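Local coordinates for 3-oxoacyl-(Acyl-carrier protein) synthase (Burkholderia xenovorans, PDB 4EFI), which probably catalyses the condensing step of fatty-acid synthesis as a 3-oxoacyl-[acyl-carrier-protein] synthase III-like acyltransferase, at residues D262-L274 against S302-L314. Numbering follows the deposited sequence. Where two conformers were deposited one is given.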
loop_
_atom_site.group_PDB
_atom_site.type_symbol
_atom_site.label_atom_id
_atom_site.label_comp_id
_atom_site.label_asym_id
_atom_site.label_seq_id
_atom_site.Cartn_x
_atom_site.Cartn_y
_atom_site.Cartn_z
ATOM N N ASP A 262 0.862 17.945 -16.348
ATOM C CA ASP A 262 1.748 17.341 -17.343
ATOM C C ASP A 262 3.230 17.395 -16.958
ATOM O O ASP A 262 4.083 16.866 -17.674
ATOM C CB ASP A 262 1.497 17.967 -18.723
ATOM C CG ASP A 262 0.229 17.427 -19.382
ATOM O OD1 ASP A 262 -0.102 16.241 -19.158
ATOM O OD2 ASP A 262 -0.433 18.178 -20.122
ATOM N N SER A 263 3.539 17.996 -15.818
ATOM C CA SER A 263 4.907 17.991 -15.306
ATOM C C SER A 263 5.172 16.874 -14.272
ATOM O O SER A 263 6.280 16.759 -13.753
ATOM C CB SER A 263 5.259 19.341 -14.698
ATOM O OG SER A 263 4.632 19.527 -13.447
ATOM N N TYR A 264 4.160 16.070 -13.952
ATOM C CA TYR A 264 4.369 14.888 -13.118
ATOM C C TYR A 264 4.974 13.766 -13.949
ATOM O O TYR A 264 4.626 13.582 -15.113
ATOM C CB TYR A 264 3.054 14.406 -12.522
ATOM C CG TYR A 264 2.624 15.208 -11.307
ATOM C CD1 TYR A 264 2.132 16.494 -11.431
ATOM C CD2 TYR A 264 2.714 14.665 -10.032
ATOM C CE1 TYR A 264 1.759 17.224 -10.335
ATOM C CE2 TYR A 264 2.337 15.397 -8.922
ATOM C CZ TYR A 264 1.860 16.657 -9.083
ATOM O OH TYR A 264 1.505 17.374 -7.965
ATOM N N ASP A 265 5.868 13.008 -13.337
ATOM C CA ASP A 265 6.472 11.868 -13.993
ATOM C C ASP A 265 5.601 10.632 -13.875
ATOM O O ASP A 265 5.612 9.757 -14.743
ATOM C CB ASP A 265 7.877 11.629 -13.439
ATOM C CG ASP A 265 8.809 12.741 -13.808
ATOM O OD1 ASP A 265 9.084 12.886 -15.023
ATOM O OD2 ASP A 265 9.212 13.551 -12.942
ATOM N N ALA A 266 4.847 10.531 -12.794
ATOM C CA ALA A 266 3.938 9.407 -12.602
ATOM C C ALA A 266 2.880 9.740 -11.569
ATOM O O ALA A 266 3.130 10.482 -10.614
ATOM C CB ALA A 266 4.690 8.151 -12.186
ATOM N N PHE A 267 1.714 9.128 -11.757
ATOM C CA PHE A 267 0.614 9.116 -10.804
ATOM C C PHE A 267 0.453 7.671 -10.353
ATOM O O PHE A 267 0.050 6.812 -11.140
ATOM C CB PHE A 267 -0.670 9.606 -11.476
ATOM C CG PHE A 267 -0.546 11.002 -12.066
ATOM C CD1 PHE A 267 -0.631 12.135 -11.267
ATOM C CD2 PHE A 267 -0.313 11.170 -13.415
ATOM C CE1 PHE A 267 -0.503 13.408 -11.830
ATOM C CE2 PHE A 267 -0.183 12.421 -13.958
ATOM C CZ PHE A 267 -0.270 13.536 -13.172
ATOM N N LEU A 268 0.787 7.415 -9.093
ATOM C CA LEU A 268 0.855 6.067 -8.535
ATOM C C LEU A 268 -0.390 5.796 -7.724
ATOM O O LEU A 268 -0.555 6.380 -6.647
ATOM C CB LEU A 268 2.088 5.977 -7.651
ATOM C CG LEU A 268 3.393 6.328 -8.356
ATOM C CD1 LEU A 268 4.493 6.552 -7.350
ATOM C CD2 LEU A 268 3.769 5.208 -9.313
ATOM N N PHE A 269 -1.265 4.941 -8.238
ATOM C CA PHE A 269 -2.498 4.585 -7.560
ATOM C C PHE A 269 -2.381 3.238 -6.901
ATOM O O PHE A 269 -1.756 2.318 -7.430
ATOM C CB PHE A 269 -3.655 4.497 -8.555
ATOM C CG PHE A 269 -4.141 5.830 -9.053
ATOM C CD1 PHE A 269 -3.472 6.482 -10.070
ATOM C CD2 PHE A 269 -5.247 6.443 -8.489
ATOM C CE1 PHE A 269 -3.905 7.731 -10.535
ATOM C CE2 PHE A 269 -5.685 7.678 -8.948
ATOM C CZ PHE A 269 -5.006 8.318 -9.977
ATOM N N HIS A 270 -3.064 3.082 -5.779
ATOM C CA HIS A 270 -3.291 1.767 -5.234
ATOM C C HIS A 270 -3.853 0.898 -6.331
ATOM O O HIS A 270 -4.776 1.312 -7.056
ATOM C CB HIS A 270 -4.260 1.841 -4.069
ATOM C CG HIS A 270 -4.856 0.513 -3.703
ATOM N ND1 HIS A 270 -4.102 -0.554 -3.396
ATOM C CD2 HIS A 270 -6.178 0.096 -3.623
ATOM C CE1 HIS A 270 -4.898 -1.597 -3.123
ATOM N NE2 HIS A 270 -6.167 -1.197 -3.262
ATOM N N GLN A 271 -3.309 -0.307 -6.479
ATOM C CA GLN A 271 -3.629 -1.184 -7.597
ATOM C C GLN A 271 -4.883 -2.002 -7.299
ATOM O O GLN A 271 -4.826 -3.210 -7.082
ATOM C CB GLN A 271 -2.432 -2.076 -7.912
ATOM C CG GLN A 271 -1.174 -1.267 -8.269
ATOM C CD GLN A 271 -1.217 -0.743 -9.685
ATOM O OE1 GLN A 271 -1.075 -1.504 -10.644
ATOM N NE2 GLN A 271 -1.403 0.573 -9.825
ATOM N N ALA A 272 -6.024 -1.330 -7.256
ATOM C CA ALA A 272 -7.253 -1.952 -6.791
ATOM C C ALA A 272 -7.727 -3.047 -7.739
ATOM O O ALA A 272 -8.058 -4.159 -7.309
ATOM C CB ALA A 272 -8.344 -0.893 -6.615
ATOM N N ASN A 273 -7.813 -2.696 -9.017
ATOM C CA ASN A 273 -8.081 -3.590 -10.138
ATOM C C ASN A 273 -7.986 -2.735 -11.399
ATOM O O ASN A 273 -8.173 -1.513 -11.356
ATOM C CB ASN A 273 -9.428 -4.313 -10.023
ATOM C CG ASN A 273 -10.616 -3.386 -10.153
ATOM O OD1 ASN A 273 -10.987 -2.992 -11.253
ATOM N ND2 ASN A 273 -11.256 -3.093 -9.038
ATOM N N LEU A 274 -7.693 -3.358 -12.532
ATOM C CA LEU A 274 -7.371 -2.588 -13.725
ATOM C C LEU A 274 -8.567 -1.791 -14.242
ATOM O O LEU A 274 -8.417 -0.661 -14.663
ATOM C CB LEU A 274 -6.805 -3.514 -14.815
ATOM C CG LEU A 274 -6.318 -2.785 -16.070
ATOM C CD1 LEU A 274 -5.244 -1.758 -15.775
ATOM C CD2 LEU A 274 -5.792 -3.810 -17.070
ATOM N N SER A 302 -2.679 -4.719 -1.558
ATOM C CA SER A 302 -3.181 -3.971 -0.395
ATOM C C SER A 302 -2.218 -2.849 -0.035
ATOM O O SER A 302 -1.890 -2.019 -0.875
ATOM C CB SER A 302 -3.329 -4.929 0.786
ATOM O OG SER A 302 -3.921 -4.267 1.909
ATOM N N CYS A 303 -1.927 -2.582 1.226
ATOM C CA CYS A 303 -1.114 -1.413 1.569
ATOM C C CYS A 303 0.266 -1.371 0.901
ATOM O O CYS A 303 0.852 -0.303 0.795
ATOM C CB CYS A 303 -0.928 -1.271 3.086
ATOM S SG CYS A 303 -0.160 -2.686 3.869
ATOM N N ALA A 304 0.778 -2.523 0.474
ATOM C CA ALA A 304 2.071 -2.559 -0.215
ATOM C C ALA A 304 2.021 -2.073 -1.656
ATOM O O ALA A 304 3.075 -1.932 -2.289
ATOM C CB ALA A 304 2.638 -3.950 -0.190
ATOM N N SER A 305 0.830 -1.828 -2.190
ATOM C CA SER A 305 0.707 -1.697 -3.630
ATOM C C SER A 305 1.482 -0.495 -4.187
ATOM O O SER A 305 2.108 -0.608 -5.234
ATOM C CB SER A 305 -0.761 -1.655 -4.034
ATOM O OG SER A 305 -1.344 -0.441 -3.602
ATOM N N ILE A 306 1.437 0.656 -3.526
ATOM C CA ILE A 306 2.158 1.818 -4.040
ATOM C C ILE A 306 3.687 1.673 -3.959
ATOM O O ILE A 306 4.383 1.881 -4.941
ATOM C CB ILE A 306 1.643 3.133 -3.399
ATOM C CG1 ILE A 306 0.207 3.401 -3.860
ATOM C CG2 ILE A 306 2.572 4.281 -3.761
ATOM C CD1 ILE A 306 -0.487 4.544 -3.135
ATOM N N PRO A 307 4.241 1.308 -2.787
ATOM C CA PRO A 307 5.701 1.134 -2.776
ATOM C C PRO A 307 6.176 0.011 -3.716
ATOM O O PRO A 307 7.242 0.123 -4.322
ATOM C CB PRO A 307 6.029 0.846 -1.300
ATOM C CG PRO A 307 4.735 0.448 -0.671
ATOM C CD PRO A 307 3.673 1.222 -1.440
ATOM N N LEU A 308 5.375 -1.037 -3.887
ATOM C CA LEU A 308 5.732 -2.109 -4.826
ATOM C C LEU A 308 5.729 -1.559 -6.253
ATOM O O LEU A 308 6.633 -1.845 -7.057
ATOM C CB LEU A 308 4.779 -3.304 -4.680
ATOM C CG LEU A 308 5.090 -4.504 -5.586
ATOM C CD1 LEU A 308 6.435 -5.123 -5.284
ATOM C CD2 LEU A 308 3.959 -5.521 -5.445
ATOM N N LEU A 309 4.777 -0.694 -6.553
ATOM C CA LEU A 309 4.701 -0.045 -7.851
ATOM C C LEU A 309 5.963 0.807 -8.080
ATOM O O LEU A 309 6.543 0.801 -9.178
ATOM C CB LEU A 309 3.430 0.802 -7.917
ATOM C CG LEU A 309 2.927 1.270 -9.264
ATOM C CD1 LEU A 309 2.523 0.105 -10.118
ATOM C CD2 LEU A 309 1.752 2.185 -8.997
ATOM N N ILE A 310 6.400 1.542 -7.058
ATOM C CA ILE A 310 7.620 2.336 -7.173
ATOM C C ILE A 310 8.792 1.434 -7.516
ATOM O O ILE A 310 9.559 1.726 -8.424
ATOM C CB ILE A 310 7.916 3.113 -5.873
ATOM C CG1 ILE A 310 6.824 4.146 -5.634
ATOM C CG2 ILE A 310 9.307 3.765 -5.908
ATOM C CD1 ILE A 310 6.866 4.815 -4.290
ATOM N N THR A 311 8.971 0.340 -6.780
ATOM C CA THR A 311 10.174 -0.466 -6.992
ATOM C C THR A 311 10.159 -1.228 -8.308
ATOM O O THR A 311 11.202 -1.344 -8.958
ATOM C CB THR A 311 10.518 -1.404 -5.803
ATOM O OG1 THR A 311 9.523 -2.428 -5.654
ATOM C CG2 THR A 311 10.634 -0.628 -4.518
ATOM N N THR A 312 9.017 -1.750 -8.726
ATOM C CA THR A 312 8.972 -2.534 -9.947
ATOM C C THR A 312 8.888 -1.672 -11.205
ATOM O O THR A 312 9.342 -2.111 -12.271
ATOM C CB THR A 312 7.824 -3.576 -9.977
ATOM O OG1 THR A 312 6.561 -2.923 -10.090
ATOM C CG2 THR A 312 7.833 -4.456 -8.764
ATOM N N GLU A 313 8.328 -0.460 -11.113
ATOM C CA GLU A 313 8.098 0.345 -12.319
ATOM C C GLU A 313 9.018 1.552 -12.449
ATOM O O GLU A 313 9.262 1.998 -13.579
ATOM C CB GLU A 313 6.636 0.814 -12.404
ATOM C CG GLU A 313 5.593 -0.292 -12.327
ATOM C CD GLU A 313 5.874 -1.452 -13.246
ATOM O OE1 GLU A 313 5.835 -1.247 -14.480
ATOM O OE2 GLU A 313 6.104 -2.587 -12.766
ATOM N N LEU A 314 9.519 2.089 -11.342
ATOM C CA LEU A 314 10.252 3.351 -11.385
ATOM C C LEU A 314 11.716 3.249 -11.001
ATOM O O LEU A 314 12.411 4.270 -10.986
ATOM C CB LEU A 314 9.564 4.417 -10.519
ATOM C CG LEU A 314 8.140 4.822 -10.910
ATOM C CD1 LEU A 314 7.614 5.930 -10.009
ATOM C CD2 LEU A 314 8.081 5.272 -12.363
#
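H270 is hydrogen-bonded to S305: ND1 and the serine OG lie 2.8 Å apart, almost straight at 170°, with OG in the plane of the imidazole at its edge. The histidine's CG stands anti to the backbone N (chi1 163°), which carries the ring, just past strand 266-269, edge-on to S305 in the first turn of helix 305-313. Beside this link, I306 lays its CG1 against the backbone, 3.8 Å from H270 N. Further along, L268 sets its two methyls against the side chains of the helix. Its CD2 reaches L309 CD2 at 3.6 Å, the two side chains crossing obliquely, while CD1 rests on I310 CG1 at 3.8 Å, roughly at right angles. L314 closes the apolar patch tip to tip, its CD1 4.0 Å from L268 CD2. The Q271 amide lies across the methyls of L309, NE2 coming within 3.6 Å of CD2. Both polar atoms of that amide are bonded: NE2 donates to F269 O at 3.0 Å, F269 O lying in the plane of the Q271 amide, and OE1 accepts from the backbone N of N294. The strand runs at 140° to the helix, at the edge of the sheet next to strand 323-331. P307 and L308 pack on strands 17-26 and 176-184 of the other sheet, so the helix belongs to the buried helical layer between the two sheets, consistent with the thiolase fold. H270 also touches C128 and N300, a grouping consistent with the Cys-His-Asn active site of synthase III enzymes. The in-plane bond to S305 helps to fix the rotation of the imidazole, and the aliphatic contacts of L268 and I306 join the end of the strand to the same helix; S305 thus probably acts as a second-shell residue that orients the histidine.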